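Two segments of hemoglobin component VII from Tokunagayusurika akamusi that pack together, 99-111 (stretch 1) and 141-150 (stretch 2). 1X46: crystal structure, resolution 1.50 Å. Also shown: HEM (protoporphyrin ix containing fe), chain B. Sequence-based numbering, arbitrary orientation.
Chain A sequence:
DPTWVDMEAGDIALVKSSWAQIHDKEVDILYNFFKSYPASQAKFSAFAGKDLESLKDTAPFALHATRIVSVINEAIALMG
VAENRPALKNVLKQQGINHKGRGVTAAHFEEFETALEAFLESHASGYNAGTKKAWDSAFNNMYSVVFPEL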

ATOM      1  N   HIS A  99      -9.075  -9.456   1.815  1.00 10.18           N
ATOM      2  CA  HIS A  99      -7.820 -10.083   2.180  1.00  9.09           C
ATOM      3  C   HIS A  99      -7.957 -11.083   3.323  1.00 12.74           C
ATOM      4  O   HIS A  99      -7.134 -11.981   3.449  1.00 12.35           O
ATOM      5  CB  HIS A  99      -6.737  -9.028   2.446  1.00  9.97           C
ATOM      6  CG  HIS A  99      -6.206  -8.420   1.185  1.00  9.99           C
ATOM      7  ND1 HIS A  99      -6.785  -7.316   0.582  1.00 10.54           N
ATOM      8  CD2 HIS A  99      -5.185  -8.796   0.383  1.00 12.61           C
ATOM      9  CE1 HIS A  99      -6.124  -7.034  -0.527  1.00  9.95           C
ATOM     10  NE2 HIS A  99      -5.145  -7.909  -0.670  1.00 10.86           N
ATOM     11  N   LYS A 100      -9.006 -10.923   4.134  1.00 12.52           N
ATOM     12  CA  LYS A 100      -9.275 -11.927   5.185  1.00 13.79           C
ATOM     13  C   LYS A 100      -9.434 -13.296   4.539  1.00 15.84           C
ATOM     14  O   LYS A 100      -8.917 -14.293   5.057  1.00 17.48           O
ATOM     15  CB  LYS A 100     -10.544 -11.598   5.963  1.00 14.74           C
ATOM     16  CG  LYS A 100     -10.754 -12.562   7.163  1.00 16.87           C
ATOM     17  CD  LYS A 100     -12.075 -12.258   7.853  1.00 17.79           C
ATOM     18  CE  LYS A 100     -12.485 -13.362   8.842  1.00 21.84           C
ATOM     19  NZ  LYS A 100     -13.918 -13.158   9.268  1.00 27.54           N
ATOM     20  N   GLY A 101     -10.146 -13.327   3.412  1.00 15.90           N
ATOM     21  CA  GLY A 101     -10.416 -14.569   2.702  1.00 18.41           C
ATOM     22  C   GLY A 101      -9.175 -15.221   2.110  1.00 18.56           C
ATOM     23  O   GLY A 101      -9.211 -16.389   1.706  1.00 24.11           O
ATOM     24  N   ARG A 102      -8.078 -14.466   2.059  1.00 18.17           N
ATOM     25  CA  ARG A 102      -6.824 -14.922   1.467  1.00 16.28           C
ATOM     26  C   ARG A 102      -5.769 -15.273   2.505  1.00 16.73           C
ATOM     27  O   ARG A 102      -4.640 -15.551   2.142  1.00 17.08           O
ATOM     28  CB  ARG A 102      -6.267 -13.822   0.565  1.00 15.70           C
ATOM     29  CG  ARG A 102      -7.252 -13.443  -0.584  1.00 14.14           C
ATOM     30  CD  ARG A 102      -6.918 -12.144  -1.253  1.00 15.10           C
ATOM     31  NE  ARG A 102      -7.940 -11.794  -2.224  1.00 14.21           N
ATOM     32  CZ  ARG A 102      -8.330 -10.563  -2.523  1.00 13.71           C
ATOM     33  NH1 ARG A 102      -7.746  -9.499  -1.974  1.00 13.14           N
ATOM     34  NH2 ARG A 102      -9.328 -10.394  -3.392  1.00 14.82           N
ATOM     35  N   GLY A 103      -6.147 -15.233   3.782  1.00 19.17           N
ATOM     36  CA  GLY A 103      -5.232 -15.539   4.881  1.00 19.99           C
ATOM     37  C   GLY A 103      -4.116 -14.523   5.083  1.00 20.10           C
ATOM     38  O   GLY A 103      -3.029 -14.861   5.546  1.00 23.26           O
ATOM     39  N   VAL A 104      -4.371 -13.274   4.709  1.00 15.75           N
ATOM     40  CA  VAL A 104      -3.383 -12.210   4.873  1.00 14.34           C
ATOM     41  C   VAL A 104      -3.524 -11.614   6.270  1.00 13.80           C
ATOM     42  O   VAL A 104      -4.649 -11.274   6.690  1.00 15.31           O
ATOM     43  CB  VAL A 104      -3.580 -11.129   3.776  1.00 12.07           C
ATOM     44  CG1 VAL A 104      -2.639  -9.956   3.994  1.00 14.62           C
ATOM     45  CG2 VAL A 104      -3.364 -11.742   2.391  1.00 13.17           C
ATOM     46  N   THR A 105      -2.402 -11.498   6.982  1.00 12.52           N
ATOM     47  CA  THR A 105      -2.397 -11.026   8.379  1.00 13.54           C
ATOM     48  C   THR A 105      -2.091  -9.542   8.501  1.00 11.57           C
ATOM     49  O   THR A 105      -1.651  -8.873   7.531  1.00 11.80           O
ATOM     50  CB  THR A 105      -1.308 -11.755   9.209  1.00 13.72           C
ATOM     51  OG1 THR A 105      -0.018 -11.446   8.672  1.00 14.73           O
ATOM     52  CG2 THR A 105      -1.381 -13.291   9.076  1.00 14.88           C
ATOM     53  N   ALA A 106      -2.294  -9.045   9.718  1.00 11.63           N
ATOM     54  CA  ALA A 106      -1.905  -7.680  10.025  1.00 10.00           C
ATOM     55  C   ALA A 106      -0.401  -7.468   9.758  1.00 10.09           C
ATOM     56  O   ALA A 106       0.004  -6.450   9.183  1.00  9.93           O
ATOM     57  CB  ALA A 106      -2.268  -7.350  11.498  1.00 10.25           C
ATOM     58  N   ALA A 107       0.434  -8.429  10.178  1.00 10.01           N
ATOM     59  CA  ALA A 107       1.873  -8.349   9.954  1.00 10.18           C
ATOM     60  C   ALA A 107       2.197  -8.301   8.460  1.00 10.71           C
ATOM     61  O   ALA A 107       3.092  -7.563   8.067  1.00 10.31           O
ATOM     62  CB  ALA A 107       2.590  -9.509  10.627  1.00 16.55           C
ATOM     63  N   HIS A 108       1.440  -9.052   7.647  1.00 10.11           N
ATOM     64  CA  HIS A 108       1.630  -8.981   6.189  1.00 10.83           C
ATOM     65  C   HIS A 108       1.419  -7.582   5.665  1.00 10.70           C
ATOM     66  O   HIS A 108       2.169  -7.119   4.802  1.00  9.93           O
ATOM     67  CB  HIS A 108       0.700  -9.912   5.404  1.00 11.17           C
ATOM     68  CG  HIS A 108       0.950 -11.345   5.637  1.00 13.78           C
ATOM     69  ND1 HIS A 108       2.209 -11.835   5.909  1.00 14.47           N
ATOM     70  CD2 HIS A 108       0.118 -12.395   5.593  1.00 12.14           C
ATOM     71  CE1 HIS A 108       2.123 -13.136   6.102  1.00 25.56           C
ATOM     72  NE2 HIS A 108       0.868 -13.508   5.895  1.00 28.36           N
ATOM     73  N   PHE A 109       0.383  -6.897   6.150  1.00  9.43           N
ATOM     74  CA  PHE A 109       0.191  -5.487   5.756  1.00  9.39           C
ATOM     75  C   PHE A 109       1.338  -4.605   6.205  1.00  9.21           C
ATOM     76  O   PHE A 109       1.822  -3.754   5.458  1.00 10.64           O
ATOM     77  CB  PHE A 109      -1.182  -4.961   6.207  1.00 10.21           C
ATOM     78  CG  PHE A 109      -2.304  -5.356   5.269  1.00 10.50           C
ATOM     79  CD1 PHE A 109      -2.475  -4.694   4.050  1.00 13.37           C
ATOM     80  CD2 PHE A 109      -3.167  -6.400   5.595  1.00 12.72           C
ATOM     81  CE1 PHE A 109      -3.479  -5.056   3.176  1.00 11.76           C
ATOM     82  CE2 PHE A 109      -4.195  -6.770   4.724  1.00 14.28           C
ATOM     83  CZ  PHE A 109      -4.363  -6.113   3.523  1.00 13.39           C
ATOM     84  N   GLU A 110       1.836  -4.840   7.416  1.00  9.15           N
ATOM     85  CA  GLU A 110       2.982  -4.083   7.888  1.00 10.40           C
ATOM     86  C   GLU A 110       4.235  -4.334   7.032  1.00  9.93           C
ATOM     87  O   GLU A 110       5.018  -3.416   6.819  1.00  8.91           O
ATOM     88  CB  GLU A 110       3.295  -4.425   9.351  1.00  9.63           C
ATOM     89  CG  GLU A 110       2.231  -3.988  10.348  1.00 11.06           C
ATOM     90  CD  GLU A 110       2.640  -4.260  11.792  1.00 13.74           C
ATOM     91  OE1 GLU A 110       3.636  -4.983  12.036  1.00 14.97           O
ATOM     92  OE2 GLU A 110       1.980  -3.703  12.688  1.00 14.89           O
ATOM     93  N   GLU A 111       4.384  -5.572   6.539  1.00  8.23           N
ATOM     94  CA  GLU A 111       5.506  -5.918   5.657  1.00  8.76           C
ATOM     95  C   GLU A 111       5.399  -5.123   4.348  1.00  8.52           C
ATOM     96  O   GLU A 111       6.401  -4.612   3.841  1.00  9.21           O
ATOM     97  CB  GLU A 111       5.510  -7.421   5.400  1.00  8.56           C
ATOM     98  CG  GLU A 111       5.908  -8.219   6.632  1.00 10.04           C
ATOM     99  CD  GLU A 111       5.666  -9.704   6.480  1.00 10.61           C
ATOM    100  OE1 GLU A 111       4.868 -10.129   5.586  1.00  9.88           O
ATOM    101  OE2 GLU A 111       6.304 -10.481   7.251  1.00 11.82           O
ATOM    102  N   ASN A 141      -3.975   4.859  10.273  1.00 11.80           N
ATOM    103  CA  ASN A 141      -5.405   5.035  10.036  1.00 12.14           C
ATOM    104  C   ASN A 141      -5.971   3.929   9.145  1.00 13.35           C
ATOM    105  O   ASN A 141      -7.032   3.383   9.432  1.00 13.65           O
ATOM    106  CB  ASN A 141      -5.683   6.422   9.488  1.00 13.82           C
ATOM    107  CG  ASN A 141      -5.552   7.492  10.553  1.00 11.68           C
ATOM    108  OD1 ASN A 141      -5.349   7.179  11.726  1.00 15.15           O
ATOM    109  ND2 ASN A 141      -5.678   8.775  10.143  1.00 14.75           N
ATOM    110  N   MET A 142      -5.238   3.566   8.092  1.00 10.39           N
ATOM    111  CA  MET A 142      -5.646   2.411   7.283  1.00 11.47           C
ATOM    112  C   MET A 142      -5.833   1.164   8.170  1.00 12.26           C
ATOM    113  O   MET A 142      -6.856   0.457   8.086  1.00 11.75           O
ATOM    114  CB  MET A 142      -4.600   2.125   6.188  1.00 12.68           C
ATOM    115  CG  MET A 142      -4.785   0.793   5.487  1.00 15.32           C
ATOM    116  SD  MET A 142      -3.270   0.437   4.475  1.00 18.84           S
ATOM    117  CE  MET A 142      -3.369  -1.344   4.349  1.00 20.36           C
ATOM    118  N   TYR A 143      -4.833   0.868   8.998  1.00  9.59           N
ATOM    119  CA  TYR A 143      -4.867  -0.301   9.868  1.00 10.48           C
ATOM    120  C   TYR A 143      -6.019  -0.284  10.869  1.00 11.76           C
ATOM    121  O   TYR A 143      -6.564  -1.321  11.204  1.00 10.75           O
ATOM    122  CB  TYR A 143      -3.540  -0.445  10.647  1.00  9.14           C
ATOM    123  CG  TYR A 143      -2.319  -0.645   9.765  1.00 11.87           C
ATOM    124  CD1 TYR A 143      -2.426  -1.106   8.450  1.00 12.51           C
ATOM    125  CD2 TYR A 143      -1.044  -0.343  10.258  1.00 11.56           C
ATOM    126  CE1 TYR A 143      -1.304  -1.278   7.679  1.00 11.14           C
ATOM    127  CE2 TYR A 143       0.087  -0.522   9.484  1.00 11.54           C
ATOM    128  CZ  TYR A 143      -0.061  -0.979   8.191  1.00 13.52           C
ATOM    129  OH  TYR A 143       1.047  -1.165   7.368  1.00 16.78           O
ATOM    130  N   SER A 144      -6.389   0.908  11.327  1.00 13.66           N
ATOM    131  CA  SER A 144      -7.459   1.008  12.305  1.00 13.73           C
ATOM    132  C   SER A 144      -8.778   0.445  11.748  1.00 12.91           C
ATOM    133  O   SER A 144      -9.603  -0.057  12.505  1.00 16.80           O
ATOM    134  CB  SER A 144      -7.614   2.457  12.775  1.00 13.23           C
ATOM    135  OG  SER A 144      -8.238   3.254  11.793  1.00 13.56           O
ATOM    136  N   VAL A 145      -8.932   0.515  10.431  1.00 14.77           N
ATOM    137  CA  VAL A 145     -10.129   0.038   9.758  1.00 15.83           C
ATOM    138  C   VAL A 145      -9.917  -1.339   9.142  1.00 13.87           C
ATOM    139  O   VAL A 145     -10.822  -2.161   9.134  1.00 14.72           O
ATOM    140  CB  VAL A 145     -10.577   1.065   8.687  1.00 17.38           C
ATOM    141  CG1 VAL A 145     -11.655   0.498   7.791  1.00 22.39           C
ATOM    142  CG2 VAL A 145     -11.048   2.343   9.365  1.00 23.47           C
ATOM    143  N   VAL A 146      -8.709  -1.582   8.628  1.00 11.59           N
ATOM    144  CA  VAL A 146      -8.418  -2.859   7.965  1.00 11.32           C
ATOM    145  C   VAL A 146      -8.177  -4.010   8.950  1.00 11.24           C
ATOM    146  O   VAL A 146      -8.710  -5.093   8.759  1.00 11.27           O
ATOM    147  CB  VAL A 146      -7.234  -2.716   6.972  1.00 11.49           C
ATOM    148  CG1 VAL A 146      -6.684  -4.075   6.475  1.00 10.96           C
ATOM    149  CG2 VAL A 146      -7.637  -1.855   5.808  1.00 14.89           C
ATOM    150  N   PHE A 147      -7.390  -3.792   9.997  1.00 12.07           N
ATOM    151  CA  PHE A 147      -7.049  -4.869  10.941  1.00 12.84           C
ATOM    152  C   PHE A 147      -8.262  -5.575  11.568  1.00 14.47           C
ATOM    153  O   PHE A 147      -8.257  -6.801  11.623  1.00 14.46           O
ATOM    154  CB  PHE A 147      -6.040  -4.440  12.026  1.00 13.68           C
ATOM    155  CG  PHE A 147      -4.610  -4.252  11.528  1.00 13.07           C
ATOM    156  CD1 PHE A 147      -4.267  -4.343  10.169  1.00 15.24           C
ATOM    157  CD2 PHE A 147      -3.613  -3.939  12.448  1.00 15.44           C
ATOM    158  CE1 PHE A 147      -2.931  -4.142   9.762  1.00 17.48           C
ATOM    159  CE2 PHE A 147      -2.287  -3.724  12.047  1.00 16.22           C
ATOM    160  CZ  PHE A 147      -1.958  -3.830  10.699  1.00 15.70           C
ATOM    161  N   PRO A 148      -9.294  -4.846  11.992  1.00 14.76           N
ATOM    162  CA  PRO A 148     -10.510  -5.505  12.528  1.00 15.15           C
ATOM    163  C   PRO A 148     -11.231  -6.391  11.525  1.00 16.46           C
ATOM    164  O   PRO A 148     -12.033  -7.242  11.960  1.00 17.47           O
ATOM    165  CB  PRO A 148     -11.406  -4.320  12.909  1.00 15.91           C
ATOM    166  CG  PRO A 148     -10.457  -3.168  13.132  1.00 16.30           C
ATOM    167  CD  PRO A 148      -9.415  -3.377  12.051  1.00 15.43           C
ATOM    168  N   GLU A 149     -10.941  -6.255  10.225  1.00 14.66           N
ATOM    169  CA  GLU A 149     -11.567  -7.100   9.217  1.00 15.03           C
ATOM    170  C   GLU A 149     -10.751  -8.340   8.919  1.00 16.30           C
ATOM    171  O   GLU A 149     -11.209  -9.207   8.184  1.00 17.78           O
ATOM    172  CB  GLU A 149     -11.762  -6.341   7.893  1.00 15.39           C
ATOM    173  CG  GLU A 149     -12.559  -5.054   7.960  1.00 14.11           C
ATOM    174  CD  GLU A 149     -14.003  -5.264   8.387  1.00 16.75           C
ATOM    175  OE1 GLU A 149     -14.551  -6.392   8.267  1.00 16.99           O
ATOM    176  OE2 GLU A 149     -14.599  -4.272   8.859  1.00 21.10           O
ATOM    177  N   LEU A 150      -9.542  -8.445   9.469  1.00 16.41           N
ATOM    178  CA  LEU A 150      -8.682  -9.576   9.134  1.00 18.64           C
ATOM    179  C   LEU A 150      -8.867 -10.751  10.080  1.00 22.05           C
ATOM    180  O   LEU A 150      -8.509 -11.858   9.699  1.00 24.39           O
ATOM    181  CB  LEU A 150      -7.204  -9.165   9.109  1.00 16.18           C
ATOM    182  CG  LEU A 150      -6.793  -8.039   8.152  1.00 16.81           C
ATOM    183  CD1 LEU A 150      -5.321  -7.701   8.378  1.00 18.59           C
ATOM    184  CD2 LEU A 150      -7.073  -8.428   6.696  1.00 17.47           C
ATOM    185  OXT LEU A 150      -9.343 -10.610  11.210  1.00 25.25           O
TER
HETATM  186  CHA HEM B 151      -5.471  -9.570  -4.444  1.00 11.41           C
HETATM  187  CHB HEM B 151      -5.091  -4.878  -3.285  1.00  8.90           C
HETATM  188  CHC HEM B 151      -1.871  -6.012   0.150  1.00 10.48           C
HETATM  189  CHD HEM B 151      -2.219 -10.691  -0.995  1.00  9.97           C
HETATM  190  C1A HEM B 151      -5.590  -8.210  -4.464  1.00  9.17           C
HETATM  191  C2A HEM B 151      -6.387  -7.465  -5.414  1.00 11.95           C
HETATM  192  C3A HEM B 151      -6.266  -6.184  -5.082  1.00 11.61           C
HETATM  193  C4A HEM B 151      -5.456  -6.056  -3.903  1.00 10.70           C
HETATM  194  CMA HEM B 151      -6.940  -4.998  -5.808  1.00 11.84           C
HETATM  195  CAA HEM B 151      -7.127  -8.070  -6.649  1.00 11.71           C
HETATM  196  CBA HEM B 151      -8.464  -8.783  -6.361  1.00 13.53           C
HETATM  197  CGA HEM B 151      -9.491  -7.793  -5.868  1.00 14.41           C
HETATM  198  O1A HEM B 151     -10.019  -7.976  -4.753  1.00 15.66           O
HETATM  199  O2A HEM B 151      -9.793  -6.803  -6.594  1.00 16.06           O
HETATM  200  C1B HEM B 151      -4.154  -4.756  -2.295  1.00  9.92           C
HETATM  201  C2B HEM B 151      -3.685  -3.535  -1.682  1.00 11.57           C
HETATM  202  C3B HEM B 151      -2.786  -3.855  -0.724  1.00 12.99           C
HETATM  203  C4B HEM B 151      -2.696  -5.303  -0.707  1.00 11.22           C
HETATM  204  CMB HEM B 151      -4.158  -2.121  -2.119  1.00 12.81           C
HETATM  205  CAB HEM B 151      -1.952  -2.982   0.241  1.00 15.18           C
HETATM  206  CBB HEM B 151      -2.090  -1.663   0.381  1.00 21.00           C
HETATM  207  C1C HEM B 151      -1.667  -7.362   0.152  1.00 10.19           C
HETATM  208  C2C HEM B 151      -0.774  -8.120   1.024  1.00 10.26           C
HETATM  209  C3C HEM B 151      -0.846  -9.405   0.683  1.00 11.02           C
HETATM  210  C4C HEM B 151      -1.820  -9.527  -0.383  1.00 10.15           C
HETATM  211  CMC HEM B 151       0.097  -7.501   2.146  1.00 10.46           C
HETATM  212  CAC HEM B 151      -0.085 -10.595   1.324  1.00 15.42           C
HETATM  213  C1D HEM B 151      -3.159 -10.805  -1.980  1.00 10.75           C
HETATM  214  C2D HEM B 151      -3.549 -12.057  -2.576  1.00 12.55           C
HETATM  215  C3D HEM B 151      -4.556 -11.710  -3.629  1.00 11.87           C
HETATM  216  C4D HEM B 151      -4.644 -10.270  -3.599  1.00  8.77           C
HETATM  217  CMD HEM B 151      -3.029 -13.457  -2.189  1.00 11.22           C
HETATM  218  CAD HEM B 151      -5.284 -12.712  -4.561  1.00 13.11           C
HETATM  219  CBD HEM B 151      -4.406 -13.075  -5.755  1.00 18.38           C
HETATM  220  CGD HEM B 151      -5.074 -14.150  -6.591  1.00 22.83           C
HETATM  221  O1D HEM B 151      -6.313 -14.312  -6.510  1.00 26.36           O
HETATM  222  O2D HEM B 151      -4.351 -14.866  -7.323  1.00 23.88           O
HETATM  223  NA  HEM B 151      -5.049  -7.328  -3.555  1.00  8.99           N
HETATM  224  NB  HEM B 151      -3.502  -5.832  -1.684  1.00 10.68           N
HETATM  225  NC  HEM B 151      -2.307  -8.254  -0.690  1.00  8.54           N
HETATM  226  ND  HEM B 151      -3.844  -9.746  -2.590  1.00 11.05           N
HETATM  227 FE   HEM B 151      -3.681  -7.789  -2.125  1.00 11.82          FE
HETATM  228  O   HOH W   1      -6.531 -12.782   7.990  1.00 24.95           O
HETATM  229  O   HOH W   2      -2.054  -7.637  -3.413  1.00 12.22           O

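How do the backbones lie against each other? Helix 106-111 runs nearly antiparallel to helix 141-146, at 157° with axes 11.5 Å apart, so side chains fill the gap. No direct hydrogen bond crosses it; the O of water 1 lies 2.7 Å from Val104 O and 2.8 Å from Leu150 O, donating to both.

Why does Phe109 matter so much? Its CA-to-CB bond points toward stretch 2, and chi1 of -81° (m) with chi2 of -77° sets the ring between Val146 CG1 over one face and HEM CMC over the opposite face. Met142, extended with all three chi angles t, brings CE within 3.5 Å of Phe109 CD1.

What do the m rotamers of Phe147 and Leu150 achieve? Both CA-to-CB bonds point sideways, yet the side-chain ends come nearer stretch 1. The Phe147 ring presents a face to Ala106, whose CB lies 3.5 Å from its centroid, a CH-pi contact that a small methyl can make closely. Leu150, m then t, places CD1 3.8 Å from Phe109 CD2.

How does the turn before helix 106-111 fit? Gly103, at positive phi, closes a Schellman motif; Thr105, in the p rotamer, then caps the helix, its OG1 accepting from His108 N (3.0 Å). All-t Lys100 stretches along the C-terminus, its CD 3.2 Å from Glu149 O.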